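Local coordinates for protein SusD homolog (Bacteroides thetaiotaomicron, PDB 3EHM) that probably binds mucin O-glycans at the cell surface as a SusD-like outer-membrane lipoprotein, helping a gut bacterium to use host glycans, at residues A[212-217]-A[449-454]; A[292-297]-A[303-308]; A[493-496]-A[501-504]. One frame throughout, in Å; residues are numbered along the deposited sequence.

Contact 1 of 3, residues A[212-217]-A[449-454]; sequences VVRVHF and AVEAWT. Unlike the reference sequence in segment 212-217: Val-212 (reference Ala).
Arg-214 and Glu-451 reach out from two helices in opposite directions and meet end-on, the guanidinium presenting its two terminal nitrogens to the two carboxylate oxygens. NH1 of Arg-214 lies 2.6 Å from OE2 of Glu-451, with an N-H...O angle of 171°, in the guanidinium plane though out of the plane of the carboxylate. The second arm is longer and more bent: Arg-214 NH2 to Glu-451 OE1 is 3.1 Å, on the syn lone pair of OE1. The two flat groups are turned 34° from each other, so the bidentate salt bridge is twisted rather than coplanar. Arg-214 gets there with CG anti to the backbone N (chi1 -173°), followed by bends at the next two torsions that swing the guanidinium round to the glutamate.

Thr-454, three residues on from Glu-451 along the same helix, comes at about a right angle to the arginine. Its methyl CG2 rests over one guanidinium face, 3.5 Å from NE of Arg-214, near the rim of the group. Threonine suits this place because its methyl can lie against the flat face, which offers no N-H, while the N-H edge is left to the carboxylate.

All three residues are buried, and a buried arginine needs many acceptors. Asp-138 forms a salt bridge with NH2, Glu-455 another with NH1, and the hydroxyl of Tyr-164 is hydrogen-bonded to NE. Three carboxylates gather round one guanidinium, whose positive charge probably helps to keep them ionised in a buried place. Leu-134 and Asp-138 bring helix 116-140 against the same site. The arrangement is a buried ionic network joining helices 197-215, 449-459 and 116-140, set within the helical, tetratricopeptide-repeat-related framework characteristic of SusD-like proteins.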
ATOM      1  N   VAL A 212      -1.638   3.079 -14.738  1.00 16.34           N
ATOM      2  CA  VAL A 212      -2.635   3.189 -15.801  1.00 16.12           C
ATOM      3  C   VAL A 212      -3.996   2.694 -15.329  1.00 16.08           C
ATOM      4  O   VAL A 212      -5.027   3.284 -15.658  1.00 15.76           O
ATOM      5  CB  VAL A 212      -2.224   2.402 -17.062  1.00 17.33           C
ATOM      6  CG1 VAL A 212      -0.948   2.984 -17.636  1.00 19.97           C
ATOM      7  CG2 VAL A 212      -2.041   0.941 -16.738  1.00 13.98           C
ATOM      8  N   VAL A 213      -4.004   1.611 -14.560  1.00 14.76           N
ATOM      9  CA  VAL A 213      -5.256   1.089 -14.042  1.00 15.42           C
ATOM     10  C   VAL A 213      -5.810   2.090 -13.027  1.00 15.82           C
ATOM     11  O   VAL A 213      -7.019   2.290 -12.938  1.00 15.65           O
ATOM     12  CB  VAL A 213      -5.058  -0.294 -13.372  1.00 15.50           C
ATOM     13  CG1 VAL A 213      -6.319  -0.708 -12.627  1.00 18.85           C
ATOM     14  CG2 VAL A 213      -4.721  -1.329 -14.435  1.00 14.18           C
ATOM     15  N   ARG A 214      -4.920   2.741 -12.281  1.00 14.86           N
ATOM     16  CA  ARG A 214      -5.346   3.722 -11.286  1.00 14.60           C
ATOM     17  C   ARG A 214      -6.103   4.895 -11.914  1.00 13.58           C
ATOM     18  O   ARG A 214      -6.995   5.458 -11.290  1.00 14.71           O
ATOM     19  CB  ARG A 214      -4.140   4.284 -10.524  1.00 15.10           C
ATOM     20  CG  ARG A 214      -4.528   5.180  -9.346  1.00 14.27           C
ATOM     21  CD  ARG A 214      -4.393   4.433  -8.025  1.00 14.16           C
ATOM     22  NE  ARG A 214      -2.999   4.382  -7.587  1.00 10.95           N
ATOM     23  CZ  ARG A 214      -2.388   3.292  -7.131  1.00 12.62           C
ATOM     24  NH1 ARG A 214      -3.038   2.137  -7.050  1.00 11.89           N
ATOM     25  NH2 ARG A 214      -1.124   3.364  -6.742  1.00 12.54           N
ATOM     26  N   VAL A 215      -5.754   5.260 -13.145  1.00 14.20           N
ATOM     27  CA  VAL A 215      -6.400   6.395 -13.799  1.00 15.36           C
ATOM     28  C   VAL A 215      -7.497   6.080 -14.813  1.00 15.61           C
ATOM     29  O   VAL A 215      -8.200   6.990 -15.248  1.00 17.42           O
ATOM     30  CB  VAL A 215      -5.366   7.284 -14.532  1.00 16.09           C
ATOM     31  CG1 VAL A 215      -4.225   7.658 -13.593  1.00 16.98           C
ATOM     32  CG2 VAL A 215      -4.837   6.557 -15.760  1.00 15.62           C
ATOM     33  N   HIS A 216      -7.671   4.815 -15.180  1.00 15.98           N
ATOM     34  CA  HIS A 216      -8.671   4.489 -16.199  1.00 16.56           C
ATOM     35  C   HIS A 216     -10.094   4.991 -15.950  1.00 17.25           C
ATOM     36  O   HIS A 216     -10.789   5.353 -16.901  1.00 18.11           O
ATOM     37  CB  HIS A 216      -8.648   2.979 -16.514  1.00 16.37           C
ATOM     38  CG  HIS A 216      -9.562   2.144 -15.669  1.00 17.79           C
ATOM     39  ND1 HIS A 216     -10.891   1.952 -15.978  1.00 17.20           N
ATOM     40  CD2 HIS A 216      -9.320   1.400 -14.564  1.00 17.62           C
ATOM     41  CE1 HIS A 216     -11.428   1.123 -15.101  1.00 19.04           C
ATOM     42  NE2 HIS A 216     -10.498   0.772 -14.232  1.00 18.19           N
ATOM     43  N   PHE A 217     -10.531   5.047 -14.694  1.00 16.84           N
ATOM     44  CA  PHE A 217     -11.878   5.533 -14.408  1.00 17.77           C
ATOM     45  C   PHE A 217     -12.005   7.046 -14.605  1.00 19.55           C
ATOM     46  O   PHE A 217     -13.013   7.531 -15.121  1.00 20.30           O
ATOM     47  CB  PHE A 217     -12.302   5.172 -12.977  1.00 17.10           C
ATOM     48  CG  PHE A 217     -12.891   3.791 -12.846  1.00 17.98           C
ATOM     49  CD1 PHE A 217     -12.363   2.879 -11.939  1.00 17.07           C
ATOM     50  CD2 PHE A 217     -13.972   3.403 -13.637  1.00 19.76           C
ATOM     51  CE1 PHE A 217     -12.898   1.592 -11.821  1.00 18.10           C
ATOM     52  CE2 PHE A 217     -14.516   2.120 -13.527  1.00 18.80           C
ATOM     53  CZ  PHE A 217     -13.977   1.214 -12.617  1.00 17.98           C
ATOM     54  N   ALA A 449      -0.003  -2.011   2.973  1.00 11.52           N
ATOM     55  CA  ALA A 449      -1.136  -1.183   3.385  1.00 11.71           C
ATOM     56  C   ALA A 449      -1.447   0.061   2.556  1.00 11.11           C
ATOM     57  O   ALA A 449      -2.612   0.329   2.258  1.00 12.45           O
ATOM     58  CB  ALA A 449      -0.963  -0.785   4.850  1.00  9.21           C
ATOM     59  N   VAL A 450      -0.429   0.835   2.196  1.00 11.87           N
ATOM     60  CA  VAL A 450      -0.678   2.050   1.425  1.00 12.95           C
ATOM     61  C   VAL A 450      -1.373   1.758   0.098  1.00 13.49           C
ATOM     62  O   VAL A 450      -2.346   2.427  -0.254  1.00 11.48           O
ATOM     63  CB  VAL A 450       0.627   2.837   1.151  1.00 13.87           C
ATOM     64  CG1 VAL A 450       0.325   4.075   0.305  1.00 11.87           C
ATOM     65  CG2 VAL A 450       1.258   3.260   2.471  1.00 13.09           C
ATOM     66  N   GLU A 451      -0.882   0.760  -0.634  1.00 12.27           N
ATOM     67  CA  GLU A 451      -1.483   0.410  -1.921  1.00 12.97           C
ATOM     68  C   GLU A 451      -2.931  -0.048  -1.729  1.00 11.95           C
ATOM     69  O   GLU A 451      -3.811   0.320  -2.499  1.00 10.59           O
ATOM     70  CB  GLU A 451      -0.662  -0.689  -2.604  1.00 14.26           C
ATOM     71  CG  GLU A 451      -1.133  -1.091  -3.999  1.00 15.65           C
ATOM     72  CD  GLU A 451      -1.154   0.064  -4.992  1.00 18.15           C
ATOM     73  OE1 GLU A 451      -0.358   1.018  -4.837  1.00 17.07           O
ATOM     74  OE2 GLU A 451      -1.959   0.000  -5.947  1.00 18.26           O
ATOM     75  N   ALA A 452      -3.177  -0.846  -0.694  1.00 12.73           N
ATOM     76  CA  ALA A 452      -4.523  -1.334  -0.421  1.00 12.71           C
ATOM     77  C   ALA A 452      -5.450  -0.177  -0.056  1.00 14.12           C
ATOM     78  O   ALA A 452      -6.616  -0.152  -0.451  1.00 11.83           O
ATOM     79  CB  ALA A 452      -4.485  -2.351   0.705  1.00 13.29           C
ATOM     80  N   TRP A 453      -4.924   0.776   0.706  1.00 11.81           N
ATOM     81  CA  TRP A 453      -5.692   1.940   1.121  1.00 12.52           C
ATOM     82  C   TRP A 453      -6.010   2.811  -0.096  1.00 13.79           C
ATOM     83  O   TRP A 453      -7.109   3.344  -0.220  1.00 16.16           O
ATOM     84  CB  TRP A 453      -4.901   2.734   2.163  1.00 12.84           C
ATOM     85  CG  TRP A 453      -5.575   3.977   2.629  1.00 13.26           C
ATOM     86  CD1 TRP A 453      -6.915   4.163   2.825  1.00 14.95           C
ATOM     87  CD2 TRP A 453      -4.939   5.196   3.017  1.00 15.07           C
ATOM     88  NE1 TRP A 453      -7.151   5.425   3.315  1.00 15.04           N
ATOM     89  CE2 TRP A 453      -5.955   6.082   3.443  1.00 15.04           C
ATOM     90  CE3 TRP A 453      -3.606   5.628   3.052  1.00 15.58           C
ATOM     91  CZ2 TRP A 453      -5.681   7.374   3.897  1.00 15.39           C
ATOM     92  CZ3 TRP A 453      -3.333   6.918   3.506  1.00 15.33           C
ATOM     93  CH2 TRP A 453      -4.370   7.774   3.922  1.00 14.64           C
ATOM     94  N   THR A 454      -5.043   2.942  -0.997  1.00 13.47           N
ATOM     95  CA  THR A 454      -5.234   3.720  -2.217  1.00 13.25           C
ATOM     96  C   THR A 454      -6.293   3.054  -3.098  1.00 12.23           C
ATOM     97  O   THR A 454      -7.194   3.718  -3.618  1.00 11.56           O
ATOM     98  CB  THR A 454      -3.916   3.831  -3.016  1.00 13.19           C
ATOM     99  OG1 THR A 454      -2.953   4.552  -2.239  1.00 14.67           O
ATOM    100  CG2 THR A 454      -4.139   4.554  -4.335  1.00 13.45           C
TER

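Contact 2 of 3, residues A[292-297]-A[303-308]; sequences FTEGTY and AQTGYF
Gly-295 and Gly-306 face each other as an antiparallel hydrogen-bonded pair, with Gly-295 N to Gly-306 O at 2.7 Å and a longer return bond from Gly-306 N. Tyr-297 and Gln-304 form the next such pair, Tyr-297 N lying 2.8 Å from Gln-304 O. Between them Thr-296 and Thr-305 make a non-hydrogen-bonded pair, their side chains alongside and pointing the same way. At Gly-306 (phi 160°) a CB would jam against the preceding carbonyl oxygen and be crowded by Phe-308, so the backbone itself calls for glycine.

Tyr-307 has CG anti to the carbonyl carbon (chi1 -67°), which turns its ring along the 292-294 backbone. Glu-294 lays CG over one face of that ring, 4.0 Å from the centroid, in a CH-pi contact. A water 2.8 Å from Tyr-307 OH also donates to Phe-292 O. Cut back to an alanine, Tyr-307 would probably leave the water without its second protein partner and the glutamate CG without a ring to rest on. On the side of the hairpin carrying Tyr-297 and Gln-304, CB of Tyr-297 meets CE1 of Phe-308 at 3.9 Å.

Farther out, Met-272 and Trp-277 pack against Tyr-307, while Lys-403 makes cation-pi contacts with Phe-308 and Tyr-297. Backbone bonds thus fix the register of this surface hairpin, and aromatic side chains, with backbone bonds to Phe-327, Ser-329 and Arg-330, fasten it to the protein.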
ATOM      1  N   PHE A 292      -1.129 -14.608  10.017  1.00 12.91           N
ATOM      2  CA  PHE A 292      -1.225 -14.325  11.441  1.00 13.84           C
ATOM      3  C   PHE A 292      -1.116 -15.497  12.404  1.00 15.03           C
ATOM      4  O   PHE A 292      -1.341 -16.651  12.042  1.00 12.77           O
ATOM      5  CB  PHE A 292      -2.541 -13.596  11.726  1.00 13.15           C
ATOM      6  CG  PHE A 292      -2.805 -12.429  10.816  1.00 13.07           C
ATOM      7  CD1 PHE A 292      -3.573 -12.589   9.665  1.00 11.91           C
ATOM      8  CD2 PHE A 292      -2.293 -11.168  11.112  1.00 11.24           C
ATOM      9  CE1 PHE A 292      -3.831 -11.510   8.825  1.00 13.11           C
ATOM     10  CE2 PHE A 292      -2.544 -10.084  10.276  1.00 13.10           C
ATOM     11  CZ  PHE A 292      -3.316 -10.256   9.130  1.00 11.83           C
ATOM     12  N   THR A 293      -0.785 -15.165  13.647  1.00 16.11           N
ATOM     13  CA  THR A 293      -0.661 -16.145  14.719  1.00 17.24           C
ATOM     14  C   THR A 293      -2.019 -16.264  15.404  1.00 17.55           C
ATOM     15  O   THR A 293      -2.894 -15.414  15.218  1.00 16.95           O
ATOM     16  CB  THR A 293       0.337 -15.669  15.785  1.00 19.02           C
ATOM     17  OG1 THR A 293      -0.187 -14.499  16.434  1.00 18.00           O
ATOM     18  CG2 THR A 293       1.679 -15.329  15.150  1.00 18.88           C
ATOM     19  N   GLU A 294      -2.210 -17.322  16.182  1.00 18.60           N
ATOM     20  CA  GLU A 294      -3.455 -17.461  16.916  1.00 19.47           C
ATOM     21  C   GLU A 294      -3.216 -16.675  18.192  1.00 19.27           C
ATOM     22  O   GLU A 294      -2.110 -16.687  18.730  1.00 19.08           O
ATOM     23  CB  GLU A 294      -3.743 -18.921  17.269  1.00 22.87           C
ATOM     24  CG  GLU A 294      -4.060 -19.806  16.078  1.00 24.43           C
ATOM     25  CD  GLU A 294      -4.501 -21.193  16.500  1.00 29.05           C
ATOM     26  OE1 GLU A 294      -5.668 -21.348  16.926  1.00 31.67           O
ATOM     27  OE2 GLU A 294      -3.676 -22.127  16.419  1.00 31.81           O
ATOM     28  N   GLY A 295      -4.235 -15.972  18.666  1.00 18.42           N
ATOM     29  CA  GLY A 295      -4.075 -15.212  19.887  1.00 17.36           C
ATOM     30  C   GLY A 295      -4.592 -16.030  21.052  1.00 17.70           C
ATOM     31  O   GLY A 295      -5.021 -17.171  20.872  1.00 16.53           O
ATOM     32  N   THR A 296      -4.538 -15.459  22.247  1.00 18.75           N
ATOM     33  CA  THR A 296      -5.032 -16.132  23.442  1.00 19.10           C
ATOM     34  C   THR A 296      -5.845 -15.130  24.240  1.00 18.45           C
ATOM     35  O   THR A 296      -5.547 -13.931  24.249  1.00 17.69           O
ATOM     36  CB  THR A 296      -3.886 -16.678  24.321  1.00 19.14           C
ATOM     37  OG1 THR A 296      -2.993 -15.614  24.664  1.00 22.78           O
ATOM     38  CG2 THR A 296      -3.120 -17.768  23.584  1.00 21.79           C
ATOM     39  N   TYR A 297      -6.884 -15.628  24.897  1.00 17.62           N
ATOM     40  CA  TYR A 297      -7.779 -14.797  25.690  1.00 18.61           C
ATOM     41  C   TYR A 297      -7.938 -15.483  27.044  1.00 19.76           C
ATOM     42  O   TYR A 297      -8.491 -16.580  27.128  1.00 19.45           O
ATOM     43  CB  TYR A 297      -9.125 -14.698  24.974  1.00 18.05           C
ATOM     44  CG  TYR A 297     -10.151 -13.829  25.650  1.00 18.58           C
ATOM     45  CD1 TYR A 297      -9.992 -12.445  25.713  1.00 20.11           C
ATOM     46  CD2 TYR A 297     -11.305 -14.385  26.194  1.00 18.98           C
ATOM     47  CE1 TYR A 297     -10.958 -11.637  26.294  1.00 21.02           C
ATOM     48  CE2 TYR A 297     -12.279 -13.588  26.782  1.00 21.32           C
ATOM     49  CZ  TYR A 297     -12.101 -12.216  26.827  1.00 21.57           C
ATOM     50  OH  TYR A 297     -13.064 -11.426  27.403  1.00 21.08           O
ATOM     51  N   ALA A 303      -7.748 -19.878  29.427  1.00 24.99           N
ATOM     52  CA  ALA A 303      -7.309 -19.408  28.119  1.00 24.38           C
ATOM     53  C   ALA A 303      -8.035 -20.007  26.926  1.00 24.78           C
ATOM     54  O   ALA A 303      -8.186 -21.227  26.809  1.00 24.26           O
ATOM     55  CB  ALA A 303      -5.811 -19.639  27.967  1.00 25.15           C
ATOM     56  N   GLN A 304      -8.487 -19.128  26.040  1.00 24.02           N
ATOM     57  CA  GLN A 304      -9.153 -19.529  24.811  1.00 22.79           C
ATOM     58  C   GLN A 304      -8.158 -19.182  23.706  1.00 22.51           C
ATOM     59  O   GLN A 304      -7.531 -18.123  23.747  1.00 19.74           O
ATOM     60  CB  GLN A 304     -10.445 -18.736  24.609  1.00 25.00           C
ATOM     61  CG  GLN A 304     -11.589 -19.139  25.523  1.00 28.83           C
ATOM     62  CD  GLN A 304     -12.779 -18.201  25.402  1.00 30.25           C
ATOM     63  OE1 GLN A 304     -13.185 -17.834  24.298  1.00 32.46           O
ATOM     64  NE2 GLN A 304     -13.348 -17.815  26.538  1.00 32.77           N
ATOM     65  N   THR A 305      -8.000 -20.077  22.738  1.00 22.07           N
ATOM     66  CA  THR A 305      -7.071 -19.858  21.640  1.00 23.97           C
ATOM     67  C   THR A 305      -7.838 -19.735  20.332  1.00 23.54           C
ATOM     68  O   THR A 305      -8.869 -20.378  20.151  1.00 22.69           O
ATOM     69  CB  THR A 305      -6.055 -21.026  21.532  1.00 25.20           C
ATOM     70  OG1 THR A 305      -5.240 -21.055  22.710  1.00 25.73           O
ATOM     71  CG2 THR A 305      -5.154 -20.856  20.315  1.00 27.64           C
ATOM     72  N   GLY A 306      -7.332 -18.903  19.426  1.00 23.06           N
ATOM     73  CA  GLY A 306      -7.987 -18.718  18.143  1.00 21.52           C
ATOM     74  C   GLY A 306      -7.562 -17.428  17.472  1.00 21.07           C
ATOM     75  O   GLY A 306      -6.724 -16.693  17.993  1.00 22.11           O
ATOM     76  N   TYR A 307      -8.133 -17.153  16.306  1.00 19.62           N
ATOM     77  CA  TYR A 307      -7.812 -15.934  15.573  1.00 18.52           C
ATOM     78  C   TYR A 307      -8.702 -14.797  16.062  1.00 16.70           C
ATOM     79  O   TYR A 307      -9.871 -14.711  15.691  1.00 16.42           O
ATOM     80  CB  TYR A 307      -7.999 -16.186  14.076  1.00 18.43           C
ATOM     81  CG  TYR A 307      -6.983 -17.166  13.538  1.00 18.22           C
ATOM     82  CD1 TYR A 307      -5.664 -16.772  13.316  1.00 17.61           C
ATOM     83  CD2 TYR A 307      -7.321 -18.504  13.316  1.00 19.62           C
ATOM     84  CE1 TYR A 307      -4.705 -17.677  12.891  1.00 17.91           C
ATOM     85  CE2 TYR A 307      -6.365 -19.423  12.889  1.00 20.20           C
ATOM     86  CZ  TYR A 307      -5.059 -19.000  12.681  1.00 18.68           C
ATOM     87  OH  TYR A 307      -4.100 -19.893  12.272  1.00 22.61           O
ATOM     88  N   PHE A 308      -8.133 -13.937  16.905  1.00 16.62           N
ATOM     89  CA  PHE A 308      -8.849 -12.806  17.495  1.00 15.31           C
ATOM     90  C   PHE A 308      -8.365 -11.474  16.926  1.00 15.32           C
ATOM     91  O   PHE A 308      -7.231 -11.060  17.169  1.00 13.40           O
ATOM     92  CB  PHE A 308      -8.638 -12.790  19.013  1.00 16.28           C
ATOM     93  CG  PHE A 308      -8.902 -14.112  19.686  1.00 18.39           C
ATOM     94  CD1 PHE A 308      -8.074 -14.555  20.712  1.00 17.08           C
ATOM     95  CD2 PHE A 308      -9.977 -14.909  19.303  1.00 19.35           C
ATOM     96  CE1 PHE A 308      -8.312 -15.774  21.353  1.00 20.56           C
ATOM     97  CE2 PHE A 308     -10.226 -16.132  19.938  1.00 20.00           C
ATOM     98  CZ  PHE A 308      -9.389 -16.563  20.963  1.00 20.23           C
TER
HETATM   99  O   HOH W   1      -1.400 -19.306  12.802  1.00 25.62           O
HETATM  100  O   HOH W   2     -11.008 -17.144  28.452  1.00 26.02           O

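Contact 3 of 3, residues A[493-496]-A[501-504]; sequences PTAY and NMAE
Met-502, present as selenomethionine, meets the ring of Tyr-496 in a Met-aromatic contact that closes a short turn of chain between helix 495-498 and the stretch leading into helix 505-509.

The aromatic interactions come first. CB of Met-502 sits over one face of the Tyr-496 ring, displaced toward the rim, and makes a CH-pi contact 4.2 Å from the centroid and 18° off the ring normal. The selenium stands farther away, 5.2 Å from the same centroid, and approaches obliquely. The two side chains cross at about a right angle, so the methionine runs across the ring instead of along it. A tyrosine suits this position because its broad, polarisable face accepts both the C-H groups and the thioether of a methionine.

Apolar packing continues along the methionine. With CG anti to the carbonyl carbon (chi1 -69°) and the chain extended at the next torsion, SE is carried past the tyrosine to Ala-495, whose CB lies 3.8 Å from it. The bend at chi3 then turns the terminal methyl CE alongside that alanine. Alanine fits here, since its small methyl lets the end of a methionine come close to the backbone. The buried methionine is also packed against Phe-157 and Phe-491, and Tyr-496 touches Ile-505 and Pro-506 of the following helix, so each partner has further neighbours of its own.

Polar contact between the segments is slight, and no hydrogen bond links them. Outside, Asn-501 ND2 is hydrogen-bonded to Ala-154 O and Glu-504 forms a salt bridge with Lys-156, tying the second segment to a neighbouring loop. Across the contact, the selenium of Met-502 lies 3.6 Å from the carbonyl oxygen of Ala-495, while the carbonyl oxygen of Met-502 approaches CE2 of Tyr-496 to 3.1 Å.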
ATOM      1  N   PRO A 493      -0.272  22.177   8.725  1.00 21.43           N
ATOM      2  CA  PRO A 493      -0.586  23.598   8.554  1.00 21.89           C
ATOM      3  C   PRO A 493       0.635  24.521   8.604  1.00 23.00           C
ATOM      4  O   PRO A 493       0.775  25.418   7.773  1.00 21.04           O
ATOM      5  CB  PRO A 493      -1.568  23.867   9.693  1.00 23.10           C
ATOM      6  CG  PRO A 493      -2.319  22.578   9.774  1.00 22.84           C
ATOM      7  CD  PRO A 493      -1.204  21.547   9.678  1.00 20.37           C
ATOM      8  N   THR A 494       1.526  24.296   9.567  1.00 23.82           N
ATOM      9  CA  THR A 494       2.706  25.140   9.698  1.00 24.51           C
ATOM     10  C   THR A 494       3.649  25.055   8.508  1.00 24.78           C
ATOM     11  O   THR A 494       4.461  25.951   8.307  1.00 25.10           O
ATOM     12  CB  THR A 494       3.513  24.815  10.971  1.00 25.39           C
ATOM     13  OG1 THR A 494       4.081  23.505  10.860  1.00 26.63           O
ATOM     14  CG2 THR A 494       2.621  24.888  12.202  1.00 25.54           C
ATOM     15  N   ALA A 495       3.546  23.990   7.716  1.00 23.68           N
ATOM     16  CA  ALA A 495       4.416  23.841   6.550  1.00 23.99           C
ATOM     17  C   ALA A 495       4.179  24.981   5.561  1.00 23.26           C
ATOM     18  O   ALA A 495       5.094  25.402   4.853  1.00 22.80           O
ATOM     19  CB  ALA A 495       4.170  22.495   5.870  1.00 23.91           C
ATOM     20  N   TYR A 496       2.945  25.476   5.515  1.00 23.20           N
ATOM     21  CA  TYR A 496       2.591  26.578   4.624  1.00 22.81           C
ATOM     22  C   TYR A 496       3.418  27.830   4.911  1.00 23.64           C
ATOM     23  O   TYR A 496       3.659  28.644   4.019  1.00 23.95           O
ATOM     24  CB  TYR A 496       1.114  26.935   4.776  1.00 23.04           C
ATOM     25  CG  TYR A 496       0.160  25.993   4.092  1.00 22.83           C
ATOM     26  CD1 TYR A 496      -0.008  24.685   4.537  1.00 22.36           C
ATOM     27  CD2 TYR A 496      -0.606  26.427   3.014  1.00 22.26           C
ATOM     28  CE1 TYR A 496      -0.925  23.833   3.924  1.00 22.00           C
ATOM     29  CE2 TYR A 496      -1.520  25.591   2.398  1.00 22.58           C
ATOM     30  CZ  TYR A 496      -1.679  24.299   2.856  1.00 22.88           C
ATOM     31  OH  TYR A 496      -2.616  23.496   2.253  1.00 20.91           O
ATOM     32  N   ASN A 501       4.551  28.528  -1.891  1.00 24.89           N
ATOM     33  CA  ASN A 501       3.906  27.890  -3.035  1.00 25.76           C
ATOM     34  C   ASN A 501       2.839  26.898  -2.592  1.00 25.08           C
ATOM     35  O   ASN A 501       2.048  26.416  -3.405  1.00 26.19           O
ATOM     36  CB  ASN A 501       4.934  27.181  -3.920  1.00 26.10           C
ATOM     37  CG  ASN A 501       5.562  28.111  -4.942  1.00 28.06           C
ATOM     38  OD1 ASN A 501       4.858  28.831  -5.650  1.00 29.66           O
ATOM     39  ND2 ASN A 501       6.885  28.095  -5.030  1.00 28.50           N
HETATM   40  N   MSE A 502       2.812  26.598  -1.298  1.00 23.60           N
HETATM   41  CA  MSE A 502       1.831  25.661  -0.766  1.00 23.58           C
HETATM   42  C   MSE A 502       0.446  26.277  -0.644  1.00 22.77           C
HETATM   43  O   MSE A 502      -0.547  25.563  -0.532  1.00 22.60           O
HETATM   44  CB  MSE A 502       2.289  25.131   0.595  1.00 25.86           C
HETATM   45  CG  MSE A 502       3.506  24.220   0.497  1.00 27.52           C
HETATM   46 SE   MSE A 502       3.947  23.349   2.159  1.00 35.08          SE
HETATM   47  CE  MSE A 502       2.773  21.818   1.981  1.00 31.51           C
ATOM     48  N   ALA A 503       0.378  27.604  -0.676  1.00 21.66           N
ATOM     49  CA  ALA A 503      -0.901  28.300  -0.563  1.00 21.74           C
ATOM     50  C   ALA A 503      -1.858  27.859  -1.666  1.00 20.99           C
ATOM     51  O   ALA A 503      -3.071  28.016  -1.558  1.00 21.67           O
ATOM     52  CB  ALA A 503      -0.676  29.810  -0.639  1.00 22.55           C
ATOM     53  N   GLU A 504      -1.294  27.301  -2.729  1.00 21.45           N
ATOM     54  CA  GLU A 504      -2.061  26.840  -3.878  1.00 21.89           C
ATOM     55  C   GLU A 504      -2.658  25.434  -3.713  1.00 21.22           C
ATOM     56  O   GLU A 504      -3.517  25.025  -4.498  1.00 21.35           O
ATOM     57  CB  GLU A 504      -1.148  26.896  -5.109  1.00 23.94           C
ATOM     58  CG  GLU A 504      -1.516  25.984  -6.252  1.00 28.06           C
ATOM     59  CD  GLU A 504      -0.588  26.148  -7.439  1.00 29.38           C
ATOM     60  OE1 GLU A 504       0.652  26.088  -7.253  1.00 28.87           O
ATOM     61  OE2 GLU A 504      -1.106  26.334  -8.563  1.00 31.52           O
TER

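Overall arrangement
The centre of contact 1 is about 9 Å from that of the chain, whereas the centres of contacts 2 and 3 are about 27 Å and 26 Å from it. Between centres, contacts 1 and 2 are about 33 Å apart, contacts 1 and 3 about 26 Å, and contacts 2 and 3 about 47 Å; none touches another. Along the chain, contact 2 falls between the two segments of contact 1, whose nearer ends are 232 residues apart, while contact 3 follows both. All lie in one SusD family region. Contact 1 ties together helices 197-215 and 449-459 in the interior; contact 2 forms the peripheral hairpin 295-297/304-306, and contact 3 closes the turn between helices 495-498 and 505-509.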